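Local coordinates for rhizobiales Sp. Pch2 (Marine metagenome, PDB 6PB3), which probably uses ATP to remodel HORMA-domain proteins, as a hexameric Trip13-like AAA+ ATPase in the regulation of bacterial cGAS-like enzymes that mediate bacteriophage immunity, at residues Thr125-Val136 with Gly179-Leu190; Asp228-Leu239 with Ile249-Gly257. All coordinates share one frame; numbering follows the deposited sequence.

Contact 1 of 2, residues Thr125-Val136 with Gly179-Leu190; sequences TQLISAAFEHTV and GVNAFIRGIDRL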
loop_
_atom_site.group_PDB
_atom_site.type_symbol
_atom_site.label_atom_id
_atom_site.label_comp_id
_atom_site.label_asym_id
_atom_site.label_seq_id
_atom_site.Cartn_x
_atom_site.Cartn_y
_atom_site.Cartn_z
ATOM N N THR A 125 27.552 -12.622 -7.508
ATOM C CA THR A 125 27.879 -12.724 -8.926
ATOM C C THR A 125 28.996 -13.732 -9.159
ATOM O O THR A 125 28.936 -14.526 -10.105
ATOM C CB THR A 125 28.273 -11.354 -9.478
ATOM O OG1 THR A 125 27.189 -10.432 -9.302
ATOM C CG2 THR A 125 28.606 -11.458 -10.955
ATOM N N GLN A 126 30.018 -13.725 -8.298
ATOM C CA GLN A 126 31.076 -14.728 -8.391
ATOM C C GLN A 126 30.524 -16.136 -8.174
ATOM O O GLN A 126 30.880 -17.071 -8.901
ATOM C CB GLN A 126 32.183 -14.427 -7.374
ATOM C CG GLN A 126 32.863 -13.072 -7.528
ATOM C CD GLN A 126 33.929 -12.822 -6.461
ATOM O OE1 GLN A 126 33.822 -13.308 -5.332
ATOM N NE2 GLN A 126 34.966 -12.067 -6.823
ATOM N N LEU A 127 29.648 -16.304 -7.179
ATOM C CA LEU A 127 29.095 -17.625 -6.889
ATOM C C LEU A 127 28.314 -18.175 -8.074
ATOM O O LEU A 127 28.452 -19.351 -8.423
ATOM C CB LEU A 127 28.207 -17.552 -5.647
ATOM C CG LEU A 127 27.468 -18.808 -5.176
ATOM C CD1 LEU A 127 28.405 -19.999 -5.010
ATOM C CD2 LEU A 127 26.739 -18.517 -3.870
ATOM N N ILE A 128 27.505 -17.335 -8.717
ATOM C CA ILE A 128 26.663 -17.805 -9.813
ATOM C C ILE A 128 27.516 -18.192 -11.015
ATOM O O ILE A 128 27.328 -19.261 -11.609
ATOM C CB ILE A 128 25.625 -16.731 -10.175
ATOM C CG1 ILE A 128 24.595 -16.604 -9.050
ATOM C CG2 ILE A 128 24.974 -17.054 -11.498
ATOM C CD1 ILE A 128 23.698 -15.390 -9.173
ATOM N N SER A 129 28.469 -17.329 -11.383
ATOM C CA SER A 129 29.410 -17.655 -12.452
ATOM C C SER A 129 30.110 -18.979 -12.184
ATOM O O SER A 129 30.125 -19.870 -13.040
ATOM C CB SER A 129 30.443 -16.537 -12.607
ATOM O OG SER A 129 29.817 -15.327 -12.975
ATOM N N ALA A 130 30.708 -19.117 -10.998
ATOM C CA ALA A 130 31.428 -20.343 -10.672
ATOM C C ALA A 130 30.530 -21.555 -10.840
ATOM O O ALA A 130 30.908 -22.531 -11.494
ATOM C CB ALA A 130 31.976 -20.274 -9.247
ATOM N N ALA A 131 29.321 -21.495 -10.277
ATOM C CA ALA A 131 28.386 -22.608 -10.391
ATOM C C ALA A 131 28.136 -22.969 -11.850
ATOM O O ALA A 131 28.132 -24.150 -12.219
ATOM C CB ALA A 131 27.073 -22.258 -9.690
ATOM N N PHE A 132 27.944 -21.957 -12.702
ATOM C CA PHE A 132 27.676 -22.243 -14.106
ATOM C C PHE A 132 28.919 -22.759 -14.811
ATOM O O PHE A 132 28.826 -23.651 -15.662
ATOM C CB PHE A 132 27.131 -21.008 -14.814
ATOM C CG PHE A 132 25.647 -20.867 -14.694
ATOM C CD1 PHE A 132 24.805 -21.735 -15.366
ATOM C CD2 PHE A 132 25.095 -19.891 -13.890
ATOM C CE1 PHE A 132 23.441 -21.604 -15.263
ATOM C CE2 PHE A 132 23.731 -19.764 -13.776
ATOM C CZ PHE A 132 22.904 -20.618 -14.457
ATOM N N GLU A 133 30.091 -22.225 -14.470
ATOM C CA GLU A 133 31.313 -22.737 -15.074
ATOM C C GLU A 133 31.534 -24.200 -14.704
ATOM O O GLU A 133 31.883 -25.025 -15.557
ATOM C CB GLU A 133 32.511 -21.898 -14.648
ATOM C CG GLU A 133 33.805 -22.383 -15.288
ATOM C CD GLU A 133 33.756 -22.327 -16.804
ATOM O OE1 GLU A 133 33.090 -21.423 -17.347
ATOM O OE2 GLU A 133 34.385 -23.185 -17.454
ATOM N N HIS A 134 31.338 -24.537 -13.428
ATOM C CA HIS A 134 31.455 -25.929 -13.011
ATOM C C HIS A 134 30.431 -26.795 -13.730
ATOM O O HIS A 134 30.761 -27.876 -14.235
ATOM C CB HIS A 134 31.289 -26.033 -11.494
ATOM C CG HIS A 134 31.513 -27.411 -10.946
ATOM N ND1 HIS A 134 30.495 -28.171 -10.410
ATOM C CD2 HIS A 134 32.637 -28.163 -10.844
ATOM C CE1 HIS A 134 30.979 -29.330 -10.002
ATOM N NE2 HIS A 134 32.276 -29.351 -10.254
ATOM N N THR A 135 29.186 -26.321 -13.813
ATOM C CA THR A 135 28.139 -27.099 -14.463
ATOM C C THR A 135 28.490 -27.389 -15.917
ATOM O O THR A 135 28.330 -28.524 -16.386
ATOM C CB THR A 135 26.811 -26.357 -14.364
ATOM O OG1 THR A 135 26.543 -26.051 -12.991
ATOM C CG2 THR A 135 25.683 -27.207 -14.913
ATOM N N VAL A 136 29.000 -26.383 -16.634
ATOM C CA VAL A 136 29.418 -26.579 -18.020
ATOM C C VAL A 136 30.535 -27.613 -18.103
ATOM O O VAL A 136 30.500 -28.521 -18.943
ATOM C CB VAL A 136 29.843 -25.234 -18.640
ATOM C CG1 VAL A 136 30.433 -25.441 -20.027
ATOM C CG2 VAL A 136 28.661 -24.272 -18.688
ATOM N N GLY A 179 24.170 -10.024 -10.345
ATOM C CA GLY A 179 23.891 -11.430 -10.119
ATOM C C GLY A 179 22.870 -11.975 -11.097
ATOM O O GLY A 179 22.965 -13.120 -11.532
ATOM N N VAL A 180 21.873 -11.164 -11.447
ATOM C CA VAL A 180 20.917 -11.584 -12.464
ATOM C C VAL A 180 21.623 -11.773 -13.799
ATOM O O VAL A 180 21.345 -12.723 -14.539
ATOM C CB VAL A 180 19.763 -10.569 -12.563
ATOM C CG1 VAL A 180 18.873 -10.883 -13.754
ATOM C CG2 VAL A 180 18.950 -10.577 -11.285
ATOM N N ASN A 181 22.574 -10.895 -14.112
ATOM C CA ASN A 181 23.252 -10.996 -15.401
ATOM C C ASN A 181 24.127 -12.240 -15.472
ATOM O O ASN A 181 24.164 -12.922 -16.503
ATOM C CB ASN A 181 24.074 -9.741 -15.666
ATOM C CG ASN A 181 23.591 -8.998 -16.888
ATOM O OD1 ASN A 181 22.586 -8.291 -16.838
ATOM N ND2 ASN A 181 24.288 -9.178 -18.005
ATOM N N ALA A 182 24.834 -12.553 -14.383
ATOM C CA ALA A 182 25.617 -13.786 -14.335
ATOM C C ALA A 182 24.735 -15.010 -14.540
ATOM O O ALA A 182 25.146 -15.984 -15.181
ATOM C CB ALA A 182 26.362 -13.883 -13.005
ATOM N N PHE A 183 23.521 -14.979 -13.994
ATOM C CA PHE A 183 22.606 -16.106 -14.114
ATOM C C PHE A 183 22.094 -16.245 -15.540
ATOM O O PHE A 183 22.053 -17.351 -16.093
ATOM C CB PHE A 183 21.454 -15.905 -13.137
ATOM C CG PHE A 183 20.558 -17.089 -13.004
ATOM C CD1 PHE A 183 21.012 -18.256 -12.412
ATOM C CD2 PHE A 183 19.252 -17.037 -13.464
ATOM C CE1 PHE A 183 20.180 -19.352 -12.280
ATOM C CE2 PHE A 183 18.415 -18.125 -13.339
ATOM C CZ PHE A 183 18.884 -19.289 -12.753
ATOM N N ILE A 184 21.708 -15.120 -16.145
ATOM C CA ILE A 184 21.238 -15.103 -17.529
ATOM C C ILE A 184 22.317 -15.621 -18.467
ATOM O O ILE A 184 22.063 -16.465 -19.335
ATOM C CB ILE A 184 20.826 -13.674 -17.919
ATOM C CG1 ILE A 184 19.511 -13.284 -17.259
ATOM C CG2 ILE A 184 20.785 -13.509 -19.418
ATOM C CD1 ILE A 184 19.394 -11.786 -17.168
ATOM N N ARG A 185 23.529 -15.083 -18.336
ATOM C CA ARG A 185 24.641 -15.559 -19.149
ATOM C C ARG A 185 24.860 -17.055 -18.960
ATOM O O ARG A 185 25.154 -17.772 -19.923
ATOM C CB ARG A 185 25.905 -14.771 -18.808
ATOM C CG ARG A 185 25.815 -13.300 -19.195
ATOM C CD ARG A 185 27.002 -12.497 -18.698
ATOM N NE ARG A 185 26.831 -11.075 -18.985
ATOM C CZ ARG A 185 27.758 -10.148 -18.760
ATOM N NH1 ARG A 185 28.931 -10.491 -18.239
ATOM N NH2 ARG A 185 27.515 -8.875 -19.058
ATOM N N GLY A 186 24.696 -17.552 -17.731
ATOM C CA GLY A 186 24.878 -18.977 -17.495
ATOM C C GLY A 186 23.828 -19.812 -18.200
ATOM O O GLY A 186 24.145 -20.822 -18.839
ATOM N N ILE A 187 22.564 -19.400 -18.096
ATOM C CA ILE A 187 21.470 -20.123 -18.737
ATOM C C ILE A 187 21.649 -20.145 -20.249
ATOM O O ILE A 187 21.475 -21.181 -20.899
ATOM C CB ILE A 187 20.132 -19.476 -18.363
ATOM C CG1 ILE A 187 19.850 -19.673 -16.880
ATOM C CG2 ILE A 187 19.015 -20.014 -19.237
ATOM C CD1 ILE A 187 18.595 -18.992 -16.464
ATOM N N ASP A 188 21.948 -18.986 -20.838
ATOM C CA ASP A 188 22.163 -18.921 -22.281
ATOM C C ASP A 188 23.296 -19.842 -22.703
ATOM O O ASP A 188 23.210 -20.521 -23.733
ATOM C CB ASP A 188 22.469 -17.484 -22.695
ATOM C CG ASP A 188 21.278 -16.587 -22.570
ATOM O OD1 ASP A 188 20.170 -17.113 -22.342
ATOM O OD2 ASP A 188 21.445 -15.359 -22.694
ATOM N N ARG A 189 24.366 -19.876 -21.911
ATOM C CA ARG A 189 25.514 -20.711 -22.238
ATOM C C ARG A 189 25.131 -22.189 -22.240
ATOM O O ARG A 189 25.557 -22.949 -23.119
ATOM C CB ARG A 189 26.632 -20.416 -21.242
ATOM C CG ARG A 189 27.985 -20.966 -21.584
ATOM C CD ARG A 189 28.979 -20.424 -20.579
ATOM N NE ARG A 189 30.202 -21.213 -20.507
ATOM C CZ ARG A 189 31.047 -21.170 -19.484
ATOM N NH1 ARG A 189 30.799 -20.380 -18.444
ATOM N NH2 ARG A 189 32.133 -21.927 -19.493
ATOM N N LEU A 190 24.306 -22.612 -21.277
ATOM C CA LEU A 190 23.820 -23.988 -21.274
ATOM C C LEU A 190 22.920 -24.248 -22.477
ATOM O O LEU A 190 22.908 -25.359 -23.026
ATOM C CB LEU A 190 23.065 -24.286 -19.977
ATOM C CG LEU A 190 23.861 -24.297 -18.670
ATOM C CD1 LEU A 190 22.992 -24.750 -17.493
ATOM C CD2 LEU A 190 25.084 -25.177 -18.802
#

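Contact 2 of 2, residues Asp228-Leu239 with Ile249-Gly257; sequences DAQRRAVITTTL and IEGLVAATG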
loop_
_atom_site.group_PDB
_atom_site.type_symbol
_atom_site.label_atom_id
_atom_site.label_comp_id
_atom_site.label_asym_id
_atom_site.label_seq_id
_atom_site.Cartn_x
_atom_site.Cartn_y
_atom_site.Cartn_z
ATOM N N ASP A 228 -9.930 -30.366 -5.977
ATOM C CA ASP A 228 -10.608 -31.455 -5.283
ATOM C C ASP A 228 -9.896 -32.786 -5.502
ATOM O O ASP A 228 -9.756 -33.576 -4.562
ATOM C CB ASP A 228 -12.067 -31.526 -5.718
ATOM C CG ASP A 228 -12.843 -30.268 -5.343
ATOM O OD1 ASP A 228 -12.293 -29.154 -5.507
ATOM O OD2 ASP A 228 -14.004 -30.389 -4.895
ATOM N N ALA A 229 -9.405 -33.039 -6.720
ATOM C CA ALA A 229 -8.696 -34.290 -6.975
ATOM C C ALA A 229 -7.410 -34.357 -6.168
ATOM O O ALA A 229 -7.096 -35.389 -5.565
ATOM C CB ALA A 229 -8.404 -34.452 -8.469
ATOM N N GLN A 230 -6.655 -33.258 -6.135
ATOM C CA GLN A 230 -5.406 -33.250 -5.376
ATOM C C GLN A 230 -5.656 -33.382 -3.880
ATOM O O GLN A 230 -4.906 -34.075 -3.180
ATOM C CB GLN A 230 -4.606 -31.988 -5.688
ATOM C CG GLN A 230 -4.137 -31.968 -7.148
ATOM C CD GLN A 230 -3.658 -30.602 -7.599
ATOM O OE1 GLN A 230 -4.284 -29.580 -7.315
ATOM N NE2 GLN A 230 -2.541 -30.579 -8.309
ATOM N N ARG A 231 -6.708 -32.736 -3.368
ATOM C CA ARG A 231 -7.035 -32.902 -1.958
ATOM C C ARG A 231 -7.464 -34.332 -1.674
ATOM O O ARG A 231 -7.095 -34.906 -0.644
ATOM C CB ARG A 231 -8.124 -31.906 -1.536
ATOM C CG ARG A 231 -7.699 -30.459 -1.707
ATOM C CD ARG A 231 -8.535 -29.528 -0.851
ATOM N NE ARG A 231 -9.960 -29.705 -1.101
ATOM C CZ ARG A 231 -10.569 -29.275 -2.199
ATOM N NH1 ARG A 231 -9.869 -28.655 -3.149
ATOM N NH2 ARG A 231 -11.870 -29.470 -2.352
ATOM N N ARG A 232 -8.228 -34.927 -2.590
ATOM C CA ARG A 232 -8.623 -36.322 -2.439
ATOM C C ARG A 232 -7.407 -37.241 -2.357
ATOM O O ARG A 232 -7.367 -38.149 -1.522
ATOM C CB ARG A 232 -9.529 -36.734 -3.601
ATOM C CG ARG A 232 -10.380 -37.966 -3.323
ATOM C CD ARG A 232 -11.158 -38.416 -4.556
ATOM N NE ARG A 232 -11.277 -37.345 -5.540
ATOM C CZ ARG A 232 -12.332 -36.549 -5.657
ATOM N NH1 ARG A 232 -13.372 -36.705 -4.857
ATOM N NH2 ARG A 232 -12.352 -35.604 -6.581
ATOM N N ALA A 233 -6.396 -37.015 -3.204
ATOM C CA ALA A 233 -5.240 -37.917 -3.219
ATOM C C ALA A 233 -4.444 -37.826 -1.920
ATOM O O ALA A 233 -4.037 -38.854 -1.364
ATOM C CB ALA A 233 -4.336 -37.626 -4.426
ATOM N N VAL A 234 -4.217 -36.614 -1.414
ATOM C CA VAL A 234 -3.505 -36.481 -0.146
ATOM C C VAL A 234 -4.274 -37.175 0.968
ATOM O O VAL A 234 -3.701 -37.902 1.787
ATOM C CB VAL A 234 -3.270 -35.000 0.187
ATOM C CG1 VAL A 234 -2.694 -34.878 1.595
ATOM C CG2 VAL A 234 -2.346 -34.350 -0.847
ATOM N N ILE A 235 -5.589 -36.979 1.002
ATOM C CA ILE A 235 -6.384 -37.483 2.116
ATOM C C ILE A 235 -6.521 -39.002 2.034
ATOM O O ILE A 235 -6.305 -39.721 3.020
ATOM C CB ILE A 235 -7.750 -36.774 2.139
ATOM C CG1 ILE A 235 -7.552 -35.290 2.475
ATOM C CG2 ILE A 235 -8.684 -37.440 3.141
ATOM C CD1 ILE A 235 -8.697 -34.440 2.066
ATOM N N THR A 236 -6.872 -39.509 0.854
ATOM C CA THR A 236 -6.995 -40.950 0.658
ATOM C C THR A 236 -5.679 -41.666 0.954
ATOM O O THR A 236 -5.642 -42.618 1.742
ATOM C CB THR A 236 -7.456 -41.237 -0.772
ATOM O OG1 THR A 236 -8.735 -40.623 -0.996
ATOM C CG2 THR A 236 -7.561 -42.741 -1.009
ATOM N N THR A 237 -4.585 -41.218 0.330
ATOM C CA THR A 237 -3.291 -41.859 0.558
ATOM C C THR A 237 -2.914 -41.849 2.036
ATOM O O THR A 237 -2.439 -42.858 2.570
ATOM C CB THR A 237 -2.201 -41.170 -0.258
ATOM O OG1 THR A 237 -2.513 -41.269 -1.656
ATOM C CG2 THR A 237 -0.855 -41.828 0.000
ATOM N N THR A 238 -3.117 -40.717 2.715
ATOM C CA THR A 238 -2.773 -40.660 4.134
ATOM C C THR A 238 -3.682 -41.560 4.965
ATOM O O THR A 238 -3.223 -42.220 5.905
ATOM C CB THR A 238 -2.842 -39.217 4.638
ATOM O OG1 THR A 238 -1.951 -38.401 3.862
ATOM C CG2 THR A 238 -2.427 -39.148 6.084
ATOM N N LEU A 239 -4.969 -41.607 4.644
ATOM C CA LEU A 239 -5.910 -42.314 5.495
ATOM C C LEU A 239 -6.067 -43.775 5.129
ATOM O O LEU A 239 -6.913 -44.450 5.720
ATOM C CB LEU A 239 -7.278 -41.641 5.444
ATOM C CG LEU A 239 -7.344 -40.334 6.215
ATOM C CD1 LEU A 239 -8.787 -39.880 6.285
ATOM C CD2 LEU A 239 -6.737 -40.504 7.610
ATOM N N ILE A 249 -14.217 -39.587 3.211
ATOM C CA ILE A 249 -13.136 -38.869 2.544
ATOM C C ILE A 249 -13.681 -37.666 1.785
ATOM O O ILE A 249 -13.092 -36.578 1.808
ATOM C CB ILE A 249 -12.349 -39.822 1.625
ATOM C CG1 ILE A 249 -11.470 -40.732 2.485
ATOM C CG2 ILE A 249 -11.535 -39.028 0.613
ATOM C CD1 ILE A 249 -10.636 -41.731 1.718
ATOM N N GLU A 250 -14.823 -37.836 1.120
ATOM C CA GLU A 250 -15.389 -36.735 0.348
ATOM C C GLU A 250 -15.789 -35.578 1.255
ATOM O O GLU A 250 -15.653 -34.407 0.879
ATOM C CB GLU A 250 -16.582 -37.224 -0.468
ATOM C CG GLU A 250 -16.189 -38.157 -1.590
ATOM C CD GLU A 250 -15.111 -37.562 -2.483
ATOM O OE1 GLU A 250 -15.259 -36.395 -2.913
ATOM O OE2 GLU A 250 -14.109 -38.258 -2.748
ATOM N N GLY A 251 -16.279 -35.885 2.458
ATOM C CA GLY A 251 -16.554 -34.831 3.423
ATOM C C GLY A 251 -15.319 -34.021 3.769
ATOM O O GLY A 251 -15.373 -32.793 3.858
ATOM N N LEU A 252 -14.183 -34.694 3.949
ATOM C CA LEU A 252 -12.952 -33.974 4.256
ATOM C C LEU A 252 -12.421 -33.233 3.039
ATOM O O LEU A 252 -11.804 -32.175 3.180
ATOM C CB LEU A 252 -11.889 -34.938 4.777
ATOM C CG LEU A 252 -12.064 -35.586 6.140
ATOM C CD1 LEU A 252 -11.060 -36.726 6.299
ATOM C CD2 LEU A 252 -11.862 -34.534 7.225
ATOM N N VAL A 253 -12.644 -33.777 1.844
ATOM C CA VAL A 253 -12.328 -33.050 0.618
ATOM C C VAL A 253 -13.151 -31.768 0.538
ATOM O O VAL A 253 -12.636 -30.686 0.232
ATOM C CB VAL A 253 -12.578 -33.944 -0.608
ATOM C CG1 VAL A 253 -12.496 -33.110 -1.889
ATOM C CG2 VAL A 253 -11.589 -35.085 -0.638
ATOM N N ALA A 254 -14.442 -31.873 0.827
ATOM C CA ALA A 254 -15.304 -30.698 0.786
ATOM C C ALA A 254 -14.946 -29.711 1.892
ATOM O O ALA A 254 -14.954 -28.492 1.669
ATOM C CB ALA A 254 -16.774 -31.116 0.884
ATOM N N ALA A 255 -14.623 -30.215 3.085
ATOM C CA ALA A 255 -14.303 -29.326 4.193
ATOM C C ALA A 255 -13.000 -28.577 3.972
ATOM O O ALA A 255 -12.788 -27.534 4.597
ATOM C CB ALA A 255 -14.235 -30.117 5.501
ATOM N N THR A 256 -12.128 -29.064 3.099
ATOM C CA THR A 256 -10.862 -28.389 2.867
ATOM C C THR A 256 -10.853 -27.589 1.571
ATOM O O THR A 256 -9.822 -26.991 1.226
ATOM C CB THR A 256 -9.720 -29.415 2.898
ATOM O OG1 THR A 256 -9.957 -30.449 1.931
ATOM C CG2 THR A 256 -9.655 -30.040 4.282
ATOM N N GLY A 257 -11.985 -27.535 0.868
ATOM C CA GLY A 257 -12.109 -26.772 -0.349
ATOM C C GLY A 257 -12.660 -25.378 -0.117
ATOM O O GLY A 257 -12.962 -24.981 1.012
#

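Contact 1 of 2, residues Thr125-Val136 with Gly179-Leu190
F132 on helix 124-141 is the knob that enters a hole formed by F183, G186, I187 and L190 of helix 179-192. The two helices lie on the same side of the central sheet of the AAA ATPase domain, and their segments run almost parallel, 10° apart, with axes 8.4 Å from each other. From CB outward, F132 follows the bare backbone of G186. F132 CB lies 4.0 Å from G186 CA, and CG comes closer to the same atom. The ring then spreads beneath it: G186 CA stands 3.5 Å from the centroid of the F132 ring and 13° off the normal, a CH-pi contact over the face. Further out, CE1 meets G186 C and, in the ring plane, L190 CD1. On the other edge F132 CE2 touches F183 CD1 at 3.4 Å, the two phenyl planes being inclined at 61°, while CZ reaches I187 CG1. The F132 side chain also packs on L155 and V199 of the sheet, and F183 and L190 touch its strands from the other helix. Toward the N-terminal ends, I128 CG2 lies 3.8 Å from A182 CB and its CD1 abuts G179 O. At the outer margin the long chain of R189, with CG anti to the backbone N and extended to NE, brings NH1 and NH2 both to E133 OE1 in an exposed salt bridge; the NH2 separation is modelled unusually short, so its exact geometry is doubtful. V136 CG2 lies over one guanidinium face, 3.9 Å from R189 NE.

Contact 2 of 2, residues Asp228-Leu239 with Ile249-Gly257
The axes of 228-239 and 249-255 run at 130° to each other, 9.2 Å apart at closest approach, with R232 and V253 meeting at a CA-CA distance of 5.8 Å. V253 is the knob here, set among D228, R231, R232 and I235: V253 CG2 lies 3.7 Å from R232 CA, while CG1 faces D228 O and R231 NH2. I235 continues the apolar seam, its CG2 touching L252 CD1 and I249 CG2, and L239 CD1 closes it against L252 CD1. This is a helix-helix junction in the helical C-terminal part of the chain, consistent with the small lid domain of AAA+ proteins; helix 291-300 packs on L252, and T256 touches L275 of helix 268-283. Near the end of helix 246-255, R231 takes V253 O side-on with two nitrogens. R231 NE lies 3.1 Å from V253 O, in the carbonyl plane on a lone pair, whereas R231 NH2, 3.0 Å from V253 O, stands 46° out of the plane. A bend at chi3 (-54°) turns the guanidinium into this position, with G257 CA over one face. Its NH2 and NH1 also make weak bonds to D228 OD1, and NH1 bonds to P226 O. On another flank of V253, R232 NH1 forms a salt bridge with E250 OE2 at 2.7 Å, meeting the syn side of a carboxylate nearly coplanar with the guanidinium.

Overall arrangement
Contacts 1 and 2 share no helix and lie on opposite sides of the chain's centre, about 42 Å apart between their centres. Both are partly buried, each with an apolar middle and a salt bridge toward its margin. In 125-136 with 179-190 the helices are nearly parallel and rest on the ATPase sheet, an aromatic knob over a glycine lies at the middle, and no backbone atom takes a hydrogen bond across the pair. In 228-239 with 249-257 the crossing is steep, helices 268-283 and 291-300 pack against it, and a buried arginine binds a backbone carbonyl. N69 of a neighbouring subunit packs on T238 of segment 228-239, whereas no other chain touches the segments of contact 1.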